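PDB 4YHS: monosaccharide ABC transporter substrate-binding protein, CUT2 family from Bradyrhizobium sp., which probably captures a sugar or related small solute in the periplasm and delivers it to the membrane components of an ABC importer. Local coordinates for residues Glu25-Asp30 and Tyr49-Lys54; Tyr29-Ile34 and Lys321-Lys326; Trp59-Ser64 and Leu87-Asn92; Gly250-Ala255 and Leu273-Met278; Ile291-Ala296 and Ile327-Ser332. All coordinates share one frame; numbering follows the deposited sequence.

Contact 1. Residues Glu25-Asp30 and Tyr49-Lys54; sequences EWYPYD and YVPLEK
Trp26 and Tyr27 both pack on Pro51, tying the N-terminal residues to the start of the loop that leads from strand 43-49 to strand 60-65, against helices 71-87 and 299-314. CZ2 of the Trp26 indole lies 3.5 Å from Pro51 CG, and Tyr49 CD1 sits at the indole edge near CH2; Trp26 NE1 hydrogen-bonds to Glu83 of helix 71-87. Tyr27 turns its ring back over the proline because CG stands between its backbone N and carbonyl carbon (chi1 58°). Pro51 CG then lies over one face, 3.8 Å from the Tyr27 ring centroid, in a CH-pi contact, while Glu25 CB covers the opposite face. Beyond the ring, Tyr27 OH is 2.9 Å from Glu53 OE2, a weak hydrogen bond. A cis peptide bond precedes Pro28, whose CB touches Val50 CG2. At Tyr29 the chain becomes a strand and pairs antiparallel with Tyr49: Tyr29 N reaches Tyr49 O at 3.1 Å, and Tyr49 N bonds to Tyr29 O at 2.7 Å. Tyr49 OH continues to Asp308 of helix 299-314. The chemistry thus implies a join secured by one pair of backbone bonds and by proline-aromatic packing, with a weak phenol-carboxylate bond at the exposed Glu53.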
# COMPACT_ATOMS: atom_id res chain seq x y z
N GLU A 25 -20.69 6.86 2.72
CA GLU A 25 -19.65 7.02 1.73
C GLU A 25 -18.31 6.71 2.36
O GLU A 25 -18.20 6.58 3.58
CB GLU A 25 -19.64 8.45 1.18
CG GLU A 25 -20.96 8.87 0.52
CD GLU A 25 -21.05 8.45 -0.93
OE1 GLU A 25 -20.40 7.45 -1.30
OE2 GLU A 25 -21.75 9.13 -1.71
N TRP A 26 -17.29 6.59 1.53
CA TRP A 26 -15.97 6.25 1.99
C TRP A 26 -15.32 7.42 2.72
O TRP A 26 -14.45 7.21 3.57
CB TRP A 26 -15.10 5.79 0.83
CG TRP A 26 -14.76 6.86 -0.19
CD1 TRP A 26 -15.43 7.14 -1.35
CD2 TRP A 26 -13.64 7.76 -0.15
NE1 TRP A 26 -14.81 8.17 -2.03
CE2 TRP A 26 -13.71 8.56 -1.32
CE3 TRP A 26 -12.59 7.98 0.76
CZ2 TRP A 26 -12.76 9.54 -1.61
CZ3 TRP A 26 -11.67 8.97 0.48
CH2 TRP A 26 -11.76 9.74 -0.71
N TYR A 27 -15.75 8.63 2.37
CA TYR A 27 -15.22 9.85 2.93
C TYR A 27 -16.13 10.41 4.05
O TYR A 27 -17.30 10.05 4.12
CB TYR A 27 -15.05 10.88 1.82
CG TYR A 27 -16.32 11.20 1.08
CD1 TYR A 27 -16.70 10.47 -0.02
CD2 TYR A 27 -17.14 12.26 1.49
CE1 TYR A 27 -17.86 10.76 -0.72
CE2 TYR A 27 -18.30 12.57 0.81
CZ TYR A 27 -18.66 11.82 -0.30
OH TYR A 27 -19.81 12.12 -1.01
N PRO A 28 -15.60 11.31 4.90
CA PRO A 28 -14.20 11.74 4.95
C PRO A 28 -13.29 10.63 5.46
O PRO A 28 -13.76 9.76 6.20
CB PRO A 28 -14.23 12.93 5.93
CG PRO A 28 -15.48 12.73 6.73
CD PRO A 28 -16.45 12.14 5.79
N TYR A 29 -12.03 10.64 5.04
CA TYR A 29 -11.13 9.54 5.36
C TYR A 29 -9.89 10.09 6.05
O TYR A 29 -9.34 11.11 5.62
CB TYR A 29 -10.76 8.77 4.09
CG TYR A 29 -10.37 7.31 4.32
CD1 TYR A 29 -11.34 6.33 4.41
CD2 TYR A 29 -9.04 6.92 4.42
CE1 TYR A 29 -11.03 5.02 4.63
CE2 TYR A 29 -8.72 5.56 4.62
CZ TYR A 29 -9.73 4.63 4.73
OH TYR A 29 -9.49 3.29 4.96
N ASP A 30 -9.46 9.42 7.11
CA ASP A 30 -8.26 9.80 7.82
C ASP A 30 -7.08 9.65 6.90
O ASP A 30 -6.87 8.57 6.33
CB ASP A 30 -8.05 8.94 9.07
CG ASP A 30 -9.02 9.29 10.19
OD1 ASP A 30 -9.61 10.39 10.19
OD2 ASP A 30 -9.15 8.46 11.11
N TYR A 49 -9.51 13.59 4.61
CA TYR A 49 -9.55 13.80 3.17
C TYR A 49 -11.01 13.87 2.74
O TYR A 49 -11.78 12.95 3.02
CB TYR A 49 -8.84 12.69 2.39
CG TYR A 49 -8.71 13.09 0.94
CD1 TYR A 49 -9.73 12.87 0.04
CD2 TYR A 49 -7.59 13.76 0.50
CE1 TYR A 49 -9.64 13.30 -1.27
CE2 TYR A 49 -7.48 14.18 -0.81
CZ TYR A 49 -8.49 13.95 -1.69
OH TYR A 49 -8.37 14.40 -3.00
N VAL A 50 -11.36 14.98 2.10
CA VAL A 50 -12.70 15.19 1.56
C VAL A 50 -12.67 15.38 0.05
O VAL A 50 -12.12 16.36 -0.44
CB VAL A 50 -13.35 16.43 2.21
CG1 VAL A 50 -14.76 16.59 1.73
CG2 VAL A 50 -13.32 16.29 3.73
N PRO A 51 -13.29 14.45 -0.69
CA PRO A 51 -13.32 14.63 -2.14
C PRO A 51 -14.46 15.55 -2.57
O PRO A 51 -15.29 15.99 -1.73
CB PRO A 51 -13.54 13.21 -2.64
CG PRO A 51 -14.46 12.63 -1.62
CD PRO A 51 -14.02 13.23 -0.29
N LEU A 52 -14.48 15.87 -3.86
CA LEU A 52 -15.59 16.60 -4.46
C LEU A 52 -16.84 15.75 -4.47
O LEU A 52 -16.77 14.52 -4.50
CB LEU A 52 -15.26 17.03 -5.89
CG LEU A 52 -14.07 17.97 -6.10
CD1 LEU A 52 -13.78 18.13 -7.59
CD2 LEU A 52 -14.31 19.34 -5.45
N GLU A 53 -18.00 16.42 -4.43
CA GLU A 53 -19.28 15.73 -4.59
C GLU A 53 -19.47 15.20 -6.01
O GLU A 53 -19.90 14.07 -6.20
CB GLU A 53 -20.44 16.67 -4.21
CG GLU A 53 -20.60 16.80 -2.70
CD GLU A 53 -20.80 15.45 -2.02
OE1 GLU A 53 -21.89 14.86 -2.18
OE2 GLU A 53 -19.86 14.96 -1.34
N LYS A 54 -19.13 16.03 -7.00
CA LYS A 54 -19.27 15.69 -8.41
C LYS A 54 -18.25 16.45 -9.25
O LYS A 54 -17.84 17.54 -8.87
CB LYS A 54 -20.68 16.03 -8.93
CG LYS A 54 -21.73 14.94 -8.73
CD LYS A 54 -21.46 13.71 -9.58
CE LYS A 54 -22.57 12.69 -9.46
NZ LYS A 54 -22.33 11.54 -10.38

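Contact 2. Residues Tyr29-Ile34 and Lys321-Lys326; sequences YDAAKI and KHVGPK
Ala32 and Gly324 form a hydrogen-bonded pair at the middle of an antiparallel beta arrangement between strands 29-34 and 322-325, part of the mixed sheet. Strand 322-331 also pairs with strands 158-160 and 293-296, which makes it a connecting strand of this periplasmic binding protein fold. Ala32 N binds Gly324 O at 2.8 Å, and Gly324 N answers to Ala32 O. Packing is close around Val323: its CG2, anti to the backbone N, lies 3.7 Å from Ala31 CB and also touches Ala32 O, and Val323 also touches Ile305 and Gln309 of helix 299-314. Pro325 CB approaches the edge of the Tyr29 ring at CE2.

The ends are wetter. Water 1 donates to both Asp30 O and Lys326 O, beside the direct 3.0 Å bond from Lys326 N to Asp30 O. The lysine amine itself goes to Asp46. At the far end, water 2 donates to Ile34 O and accepts from His322 N. There the imidazole, whose ND1 is hydrogen-bonded to Phe38 N, carries Ile34 CB over its centre, 3.6 Å from the ring centroid.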
# COMPACT_ATOMS: atom_id res chain seq x y z
N TYR A 29 -12.03 10.64 5.04
CA TYR A 29 -11.13 9.54 5.36
C TYR A 29 -9.89 10.09 6.05
O TYR A 29 -9.34 11.11 5.62
CB TYR A 29 -10.76 8.77 4.09
CG TYR A 29 -10.37 7.31 4.32
CD1 TYR A 29 -11.34 6.33 4.41
CD2 TYR A 29 -9.04 6.92 4.42
CE1 TYR A 29 -11.03 5.02 4.63
CE2 TYR A 29 -8.72 5.56 4.62
CZ TYR A 29 -9.73 4.63 4.73
OH TYR A 29 -9.49 3.29 4.96
N ASP A 30 -9.46 9.42 7.11
CA ASP A 30 -8.26 9.80 7.82
C ASP A 30 -7.08 9.65 6.90
O ASP A 30 -6.87 8.57 6.33
CB ASP A 30 -8.05 8.94 9.07
CG ASP A 30 -9.02 9.29 10.19
OD1 ASP A 30 -9.61 10.39 10.19
OD2 ASP A 30 -9.15 8.46 11.11
N ALA A 31 -6.34 10.74 6.75
CA ALA A 31 -5.18 10.81 5.86
C ALA A 31 -4.01 11.55 6.54
O ALA A 31 -4.16 12.09 7.65
CB ALA A 31 -5.58 11.49 4.53
N ALA A 32 -2.86 11.55 5.86
CA ALA A 32 -1.67 12.26 6.30
C ALA A 32 -1.07 12.94 5.09
O ALA A 32 -0.77 12.26 4.10
CB ALA A 32 -0.66 11.30 6.93
N LYS A 33 -0.90 14.26 5.16
CA LYS A 33 -0.33 14.98 4.04
C LYS A 33 1.06 15.40 4.38
O LYS A 33 1.42 15.55 5.56
CB LYS A 33 -1.16 16.19 3.66
CG LYS A 33 -1.31 17.23 4.74
CD LYS A 33 -2.21 18.35 4.23
CE LYS A 33 -2.37 19.46 5.25
NZ LYS A 33 -1.19 20.37 5.25
N ILE A 34 1.83 15.65 3.32
CA ILE A 34 3.22 16.01 3.44
C ILE A 34 3.43 17.46 2.97
O ILE A 34 2.97 17.83 1.89
CB ILE A 34 4.10 15.06 2.62
CG1 ILE A 34 3.89 13.62 3.07
CG2 ILE A 34 5.57 15.48 2.73
CD1 ILE A 34 4.34 13.35 4.51
N LYS A 321 -1.72 18.24 -2.30
CA LYS A 321 -0.75 17.85 -3.33
C LYS A 321 -0.02 16.54 -3.05
O LYS A 321 0.32 15.81 -3.99
CB LYS A 321 0.27 18.97 -3.50
CG LYS A 321 1.27 18.77 -4.62
CD LYS A 321 1.89 20.13 -5.00
CE LYS A 321 3.04 19.94 -5.99
NZ LYS A 321 3.49 21.20 -6.64
N HIS A 322 0.24 16.26 -1.78
CA HIS A 322 0.99 15.08 -1.43
C HIS A 322 0.34 14.44 -0.19
O HIS A 322 0.43 14.95 0.93
CB HIS A 322 2.46 15.48 -1.22
CG HIS A 322 3.38 14.35 -0.93
ND1 HIS A 322 4.75 14.52 -0.89
CD2 HIS A 322 3.16 13.05 -0.60
CE1 HIS A 322 5.33 13.38 -0.57
NE2 HIS A 322 4.39 12.47 -0.38
N VAL A 323 -0.36 13.33 -0.41
CA VAL A 323 -1.15 12.73 0.67
C VAL A 323 -1.28 11.21 0.53
O VAL A 323 -1.24 10.64 -0.57
CB VAL A 323 -2.57 13.42 0.74
CG1 VAL A 323 -3.38 13.19 -0.55
CG2 VAL A 323 -3.37 13.01 1.98
N GLY A 324 -1.41 10.56 1.68
CA GLY A 324 -1.74 9.15 1.75
C GLY A 324 -2.80 8.88 2.81
O GLY A 324 -2.95 9.67 3.75
N PRO A 325 -3.54 7.78 2.67
CA PRO A 325 -4.38 7.36 3.78
C PRO A 325 -3.54 7.19 5.06
O PRO A 325 -2.38 6.82 4.98
CB PRO A 325 -4.94 6.02 3.32
CG PRO A 325 -4.90 6.09 1.85
CD PRO A 325 -3.67 6.86 1.52
N LYS A 326 -4.13 7.48 6.20
CA LYS A 326 -3.47 7.24 7.47
C LYS A 326 -3.41 5.76 7.72
O LYS A 326 -4.43 5.06 7.75
CB LYS A 326 -4.21 7.96 8.60
CG LYS A 326 -3.61 7.77 9.96
CD LYS A 326 -2.47 8.72 10.16
CE LYS A 326 -1.80 8.59 11.54
NZ LYS A 326 -0.54 9.37 11.58
O HOH W 1 -7.16 5.86 7.33
O HOH W 2 0.56 18.10 0.52

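Contact 3. Residues Trp59-Ser64 and Leu87-Asn92; sequences WKLCVS and LGVKMN
Strands 60-64 and 90-92 run parallel, their axes 4.8 Å apart at closest approach and 27° from alignment, and four backbone bonds alternate between them: Lys90 N to Trp59 O, Leu61 N to Lys90 O, Asn92 N to Leu61 O and Val63 N to Asn92 O. They are the two strands of a beta-alpha-beta unit whose crossover is helix 71-87, ended by a Schellman motif with Gly88 at C-prime. Val89 follows and packs at the start of the strand pair. Its two methyls divide the work: CG1 comes to the edge of the Trp59 indole, 4.0 Å from CD1, while CG2, held between the backbone N and the carbonyl carbon, meets Leu61 CD1. Further along that same buried face, Val63 CG2 rests on CG of selenomethionine Met91, and Val80 of helix 71-87 touches both. Leu61 in turn packs on Val307 of helix 299-314, so this face of the sheet is packed against helices 71-87 and 299-314. Lys60, Lys90, Cys62 and Asn92 share the other face, where Cys62 is tied to Cys112 of helix 102-115 by a disulfide. The two lysines keep their ammonium groups apart, NZ to NZ 5.7 Å; Lys90 NZ bonds back to Pro58 O and lies 3.6 Å from Lys60 CG. Water 3 donates to Lys90 O and accepts a weak bond from Lys60 NZ at 3.3 Å.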
# COMPACT_ATOMS: atom_id res chain seq x y z
N TRP A 59 -14.70 14.57 -17.42
CA TRP A 59 -13.26 14.55 -17.68
C TRP A 59 -12.82 13.16 -18.13
O TRP A 59 -13.32 12.15 -17.64
CB TRP A 59 -12.48 14.96 -16.44
CG TRP A 59 -12.84 16.33 -15.94
CD1 TRP A 59 -13.58 16.64 -14.84
CD2 TRP A 59 -12.48 17.57 -16.55
NE1 TRP A 59 -13.70 18.00 -14.71
CE2 TRP A 59 -13.05 18.60 -15.76
CE3 TRP A 59 -11.75 17.90 -17.69
CZ2 TRP A 59 -12.88 19.93 -16.07
CZ3 TRP A 59 -11.59 19.24 -17.99
CH2 TRP A 59 -12.15 20.24 -17.19
N LYS A 60 -11.92 13.11 -19.10
CA LYS A 60 -11.26 11.86 -19.49
C LYS A 60 -9.96 11.64 -18.73
O LYS A 60 -9.05 12.47 -18.79
CB LYS A 60 -10.96 11.86 -20.98
CG LYS A 60 -12.18 11.71 -21.88
CD LYS A 60 -11.79 11.46 -23.36
CE LYS A 60 -10.96 10.18 -23.60
NZ LYS A 60 -11.79 8.96 -23.86
N LEU A 61 -9.86 10.50 -18.04
CA LEU A 61 -8.68 10.19 -17.23
C LEU A 61 -8.02 8.94 -17.78
O LEU A 61 -8.65 7.88 -17.81
CB LEU A 61 -9.04 9.93 -15.76
CG LEU A 61 -9.83 11.02 -15.03
CD1 LEU A 61 -10.06 10.63 -13.59
CD2 LEU A 61 -9.14 12.37 -15.13
N CYS A 62 -6.78 9.08 -18.21
CA CYS A 62 -5.99 7.90 -18.60
C CYS A 62 -5.34 7.36 -17.34
O CYS A 62 -4.70 8.12 -16.60
CB CYS A 62 -4.95 8.25 -19.66
SG CYS A 62 -3.77 6.92 -19.95
N VAL A 63 -5.52 6.06 -17.07
CA VAL A 63 -4.94 5.45 -15.88
C VAL A 63 -4.02 4.32 -16.34
O VAL A 63 -4.46 3.39 -17.01
CB VAL A 63 -6.01 4.91 -14.90
CG1 VAL A 63 -5.34 4.44 -13.59
CG2 VAL A 63 -7.03 5.99 -14.61
N SER A 64 -2.74 4.42 -15.96
CA SER A 64 -1.70 3.45 -16.36
C SER A 64 -1.18 2.66 -15.16
O SER A 64 -0.64 3.23 -14.21
CB SER A 64 -0.56 4.21 -17.06
OG SER A 64 0.59 3.40 -17.25
N LEU A 87 -17.90 10.33 -9.28
CA LEU A 87 -17.69 11.74 -9.67
C LEU A 87 -18.29 12.06 -11.02
O LEU A 87 -18.50 13.23 -11.36
CB LEU A 87 -16.19 12.08 -9.68
CG LEU A 87 -15.53 12.23 -8.30
CD1 LEU A 87 -14.01 12.41 -8.44
CD2 LEU A 87 -16.16 13.36 -7.52
N GLY A 88 -18.60 11.03 -11.80
CA GLY A 88 -19.13 11.24 -13.14
C GLY A 88 -18.10 11.45 -14.23
O GLY A 88 -18.35 12.18 -15.20
N VAL A 89 -16.94 10.80 -14.12
CA VAL A 89 -15.88 11.04 -15.11
C VAL A 89 -15.59 9.73 -15.82
O VAL A 89 -16.06 8.68 -15.40
CB VAL A 89 -14.60 11.64 -14.45
CG1 VAL A 89 -14.92 13.03 -13.89
CG2 VAL A 89 -14.03 10.71 -13.37
N LYS A 90 -14.85 9.81 -16.92
CA LYS A 90 -14.56 8.67 -17.79
C LYS A 90 -13.14 8.20 -17.63
O LYS A 90 -12.20 8.91 -17.99
CB LYS A 90 -14.77 9.01 -19.27
CG LYS A 90 -16.13 9.60 -19.65
CD LYS A 90 -16.24 9.79 -21.18
CE LYS A 90 -16.79 11.17 -21.59
NZ LYS A 90 -15.77 12.28 -21.58
N MSE A 91 -13.00 7.00 -17.10
CA MSE A 91 -11.70 6.38 -16.91
C MSE A 91 -11.39 5.48 -18.09
O MSE A 91 -12.27 4.79 -18.58
CB MSE A 91 -11.67 5.56 -15.60
CG MSE A 91 -10.56 4.49 -15.57
SE MSE A 91 -10.78 3.27 -14.12
CE MSE A 91 -12.06 2.12 -15.06
N ASN A 92 -10.15 5.51 -18.56
CA ASN A 92 -9.65 4.56 -19.56
C ASN A 92 -8.40 3.96 -18.93
O ASN A 92 -7.38 4.65 -18.81
CB ASN A 92 -9.37 5.27 -20.90
CG ASN A 92 -8.31 4.58 -21.73
OD1 ASN A 92 -8.34 3.37 -21.94
ND2 ASN A 92 -7.35 5.37 -22.22
O HOH W 3 -11.05 8.42 -20.70

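Contact 4. Residues Gly250-Ala255 and Leu273-Met278; sequences GTAVTA and LLAFYM
Ala252 meets the Tyr277 ring where two parts of a beta-alpha-beta unit touch: the turn from strand 247-250 into helix 252-264, and strand 272-275 with the residues after it. The methyl lies over one face of the phenol, offset toward the rim, with Ala252 CB 3.9 Å from the Tyr277 ring centroid in a CH-pi contact; Ala252 N is above the same ring. On the sheet side, Ala275 CB touches both Ala252 and Ala255, 4.0 Å from Ala255 CB, small side chains that let the first turn of the helix sit close to the strand.

The backbones are joined directly as well. Gly250 N binds Leu274 O at 3.1 Å, and Phe276 N binds Gly250 O at 3.0 Å, both bonds somewhat bent. The Phe276 ring lies alongside the Gly250-Thr251 peptide, CD2 3.2 Å from Gly250 O, and Tyr277 CD2 stands over one of its faces. Both aromatic side chains are set between their own backbone N and carbonyl carbon (chi1 63° and 65°), which turns them back toward the helix start. Farther out, Trp190 meets the Phe276 ring, and the Tyr277 side chain comes within about 3 Å of the bound Bis-Tris. Thr254 OG1 hydrogen-bonds Gln231 OE1 and in turn accepts from OG1 of Thr251, the N-cap residue of the helix, at 2.7 Å.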
# COMPACT_ATOMS: atom_id res chain seq x y z
N GLY A 250 6.65 -10.32 9.45
CA GLY A 250 7.38 -10.05 8.21
C GLY A 250 6.43 -9.83 7.05
O GLY A 250 5.36 -9.25 7.24
N THR A 251 6.80 -10.26 5.85
CA THR A 251 5.93 -10.00 4.72
C THR A 251 4.61 -10.75 4.87
O THR A 251 4.48 -11.73 5.64
CB THR A 251 6.55 -10.41 3.37
OG1 THR A 251 6.54 -11.83 3.27
CG2 THR A 251 8.00 -9.88 3.22
N ALA A 252 3.62 -10.31 4.11
CA ALA A 252 2.34 -11.01 4.09
C ALA A 252 2.53 -12.44 3.65
O ALA A 252 1.88 -13.35 4.17
CB ALA A 252 1.35 -10.28 3.16
N VAL A 253 3.42 -12.66 2.69
CA VAL A 253 3.73 -14.01 2.24
C VAL A 253 4.21 -14.88 3.42
O VAL A 253 3.85 -16.06 3.56
CB VAL A 253 4.80 -13.98 1.13
CG1 VAL A 253 5.22 -15.40 0.74
CG2 VAL A 253 4.24 -13.23 -0.07
N THR A 254 5.06 -14.29 4.25
CA THR A 254 5.61 -14.95 5.43
C THR A 254 4.51 -15.33 6.42
O THR A 254 4.43 -16.48 6.91
CB THR A 254 6.61 -14.04 6.17
OG1 THR A 254 7.54 -13.45 5.25
CG2 THR A 254 7.39 -14.85 7.18
N ALA A 255 3.66 -14.37 6.73
CA ALA A 255 2.56 -14.59 7.70
C ALA A 255 1.59 -15.64 7.17
O ALA A 255 1.17 -16.51 7.92
CB ALA A 255 1.84 -13.32 7.98
N LEU A 273 1.37 -14.36 14.68
CA LEU A 273 1.85 -13.95 13.35
C LEU A 273 1.44 -12.53 13.02
O LEU A 273 0.31 -12.12 13.29
CB LEU A 273 1.33 -14.92 12.30
CG LEU A 273 1.52 -16.39 12.64
CD1 LEU A 273 0.87 -17.27 11.59
CD2 LEU A 273 3.02 -16.72 12.74
N LEU A 274 2.36 -11.78 12.42
CA LEU A 274 2.03 -10.45 11.94
C LEU A 274 2.64 -10.24 10.58
O LEU A 274 3.68 -10.83 10.26
CB LEU A 274 2.52 -9.37 12.92
CG LEU A 274 1.90 -9.22 14.31
CD1 LEU A 274 2.59 -10.10 15.34
CD2 LEU A 274 1.99 -7.77 14.72
N ALA A 275 1.96 -9.43 9.76
CA ALA A 275 2.51 -8.98 8.48
C ALA A 275 2.67 -7.46 8.55
O ALA A 275 1.97 -6.81 9.34
CB ALA A 275 1.60 -9.40 7.31
N PHE A 276 3.57 -6.88 7.75
CA PHE A 276 3.67 -5.42 7.71
C PHE A 276 2.97 -4.83 6.47
O PHE A 276 3.12 -3.64 6.18
CB PHE A 276 5.13 -4.91 7.79
CG PHE A 276 6.03 -5.32 6.66
CD1 PHE A 276 6.16 -4.52 5.52
CD2 PHE A 276 6.82 -6.45 6.77
CE1 PHE A 276 7.04 -4.88 4.48
CE2 PHE A 276 7.71 -6.79 5.76
CZ PHE A 276 7.81 -6.02 4.61
N TYR A 277 2.13 -5.64 5.85
CA TYR A 277 1.24 -5.12 4.81
C TYR A 277 0.04 -6.08 4.59
O TYR A 277 -0.01 -7.19 5.16
CB TYR A 277 2.03 -4.82 3.50
CG TYR A 277 2.64 -5.99 2.76
CD1 TYR A 277 1.93 -6.67 1.77
CD2 TYR A 277 3.95 -6.38 3.01
CE1 TYR A 277 2.48 -7.72 1.08
CE2 TYR A 277 4.51 -7.46 2.34
CZ TYR A 277 3.78 -8.11 1.37
OH TYR A 277 4.33 -9.18 0.70
N MSE A 278 -0.96 -5.62 3.83
CA MSE A 278 -2.25 -6.30 3.76
C MSE A 278 -2.49 -7.02 2.45
O MSE A 278 -2.18 -6.48 1.38
CB MSE A 278 -3.37 -5.27 3.98
CG MSE A 278 -4.77 -5.85 3.97
SE MSE A 278 -5.06 -7.10 5.47
CE MSE A 278 -4.78 -5.89 6.98

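Contact 5. Residues Ile291-Ala296 and Ile327-Ser332; sequences IMAAPA and IFVVDS
Val329 and Val330 both hold CG1 anti to the backbone N (chi1 172° and 177°), yet they serve opposite faces of the strand. Val329 CG1 reaches Ala293 CB at 3.8 Å, whereas Val330 uses its other methyl, CG2, to touch Ala296 CB. Ile327 likewise directs CG2 to Pro295 CB, 3.8 Å away, along the face of Val329. On the face of Val330, the Phe328 ring turns its CZ toward Ala296 CB, a looser approach of 4.4 Å, with Ser298 and Val338 also against it. These pairs belong to an antiparallel stretch of the mixed sheet, strands 293-296 and 328-331, whose axes come within 4.4 Å. Ala294 and Val330 are a hydrogen-bonded pair: Ala294 N binds Val330 O at 3.1 Å, and Val330 N returns to Ala294 O. Pro295, which has no N-H to give, falls at a non-hydrogen-bonded position, and Ala296 N then binds Phe328 O at 2.9 Å. Toward the other end Asp331 CB lies 3.3 Å from Met292 O, and its carboxylate turns away to Tyr174 of helix 164-178. Water 4 bridges the two segments there, donating to Met292 O at 2.7 Å and accepting from Ser332 N.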
# COMPACT_ATOMS: atom_id res chain seq x y z
N ILE A 291 -3.88 -15.25 12.20
CA ILE A 291 -2.88 -14.17 12.08
C ILE A 291 -3.34 -13.05 13.00
O ILE A 291 -4.54 -12.75 13.06
CB ILE A 291 -2.74 -13.66 10.63
CG1 ILE A 291 -2.18 -14.77 9.73
CG2 ILE A 291 -1.87 -12.44 10.60
CD1 ILE A 291 -2.03 -14.42 8.30
N MSE A 292 -2.43 -12.46 13.77
CA MSE A 292 -2.84 -11.48 14.77
C MSE A 292 -3.16 -10.11 14.20
O MSE A 292 -4.16 -9.47 14.59
CB MSE A 292 -1.76 -11.30 15.84
CG MSE A 292 -2.09 -10.17 16.84
SE MSE A 292 -0.72 -10.20 18.26
CE MSE A 292 -1.70 -11.27 19.50
N ALA A 293 -2.29 -9.61 13.32
CA ALA A 293 -2.41 -8.21 12.89
C ALA A 293 -1.58 -7.89 11.66
O ALA A 293 -0.58 -8.55 11.38
CB ALA A 293 -1.96 -7.28 14.03
N ALA A 294 -1.99 -6.83 10.95
CA ALA A 294 -1.22 -6.25 9.85
C ALA A 294 -1.74 -4.82 9.60
O ALA A 294 -2.91 -4.57 9.79
CB ALA A 294 -1.36 -7.10 8.57
N PRO A 295 -0.86 -3.91 9.16
CA PRO A 295 -1.32 -2.57 8.78
C PRO A 295 -2.03 -2.57 7.44
O PRO A 295 -1.74 -3.41 6.58
CB PRO A 295 -0.03 -1.77 8.68
CG PRO A 295 0.98 -2.76 8.24
CD PRO A 295 0.60 -4.06 8.96
N ALA A 296 -2.94 -1.62 7.26
CA ALA A 296 -3.57 -1.44 5.96
C ALA A 296 -3.20 -0.07 5.44
O ALA A 296 -3.28 0.91 6.19
CB ALA A 296 -5.06 -1.59 6.07
N ILE A 327 -2.21 5.27 7.93
CA ILE A 327 -2.03 3.84 8.11
C ILE A 327 -2.46 3.45 9.53
O ILE A 327 -2.16 4.16 10.49
CB ILE A 327 -0.58 3.44 7.85
CG1 ILE A 327 -0.27 3.62 6.37
CG2 ILE A 327 -0.32 1.99 8.29
CD1 ILE A 327 1.23 3.77 6.09
N PHE A 328 -3.18 2.33 9.64
CA PHE A 328 -3.66 1.81 10.91
C PHE A 328 -3.54 0.30 10.89
O PHE A 328 -3.55 -0.33 9.82
CB PHE A 328 -5.12 2.21 11.19
CG PHE A 328 -6.11 1.76 10.13
CD1 PHE A 328 -6.36 2.56 9.02
CD2 PHE A 328 -6.82 0.58 10.27
CE1 PHE A 328 -7.28 2.18 8.04
CE2 PHE A 328 -7.73 0.19 9.29
CZ PHE A 328 -7.97 0.99 8.18
N VAL A 329 -3.42 -0.27 12.09
CA VAL A 329 -3.19 -1.69 12.21
C VAL A 329 -4.55 -2.37 12.37
O VAL A 329 -5.34 -2.00 13.22
CB VAL A 329 -2.27 -2.02 13.39
CG1 VAL A 329 -2.20 -3.51 13.62
CG2 VAL A 329 -0.87 -1.43 13.16
N VAL A 330 -4.79 -3.39 11.54
CA VAL A 330 -5.97 -4.20 11.61
C VAL A 330 -5.75 -5.48 12.43
O VAL A 330 -4.78 -6.23 12.17
CB VAL A 330 -6.42 -4.57 10.20
CG1 VAL A 330 -7.63 -5.49 10.23
CG2 VAL A 330 -6.74 -3.29 9.42
N ASP A 331 -6.67 -5.76 13.35
CA ASP A 331 -6.61 -6.97 14.18
C ASP A 331 -8.02 -7.43 14.49
O ASP A 331 -8.97 -6.90 13.94
CB ASP A 331 -5.82 -6.74 15.47
CG ASP A 331 -6.43 -5.71 16.40
OD1 ASP A 331 -7.60 -5.30 16.24
OD2 ASP A 331 -5.69 -5.33 17.34
N SER A 332 -8.17 -8.42 15.38
CA SER A 332 -9.51 -8.96 15.62
C SER A 332 -10.46 -7.90 16.15
O SER A 332 -11.67 -7.97 15.89
CB SER A 332 -9.47 -10.12 16.62
OG SER A 332 -8.77 -11.20 16.07
O HOH W 4 -6.13 -10.22 16.22

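Contacts 1, 2 and 5 are chained through shared strands of the mixed sheet: contacts 1 and 2 share Tyr29 and Asp30, contacts 2 and 5 share strand 322-331, and Tyr29 OH lies 3.9 Å from Phe328 CE1 where they meet. Contact 3 belongs to the same sheet but lies farther off from contact 2, with centres 22 Å apart, yet touches contact 1, Leu87 CD2 being 3.3 Å from Leu52 O. Contact 4 sits across the chain's centre from contacts 1, 2 and 3. It adjoins contact 5, centres 10 Å apart, through probable backbone bonds Met292 N to Leu273 O and Ala275 N to Ala293 O. Tyr277 of contact 4 borders the Bis-Tris, which may mark the solute pocket.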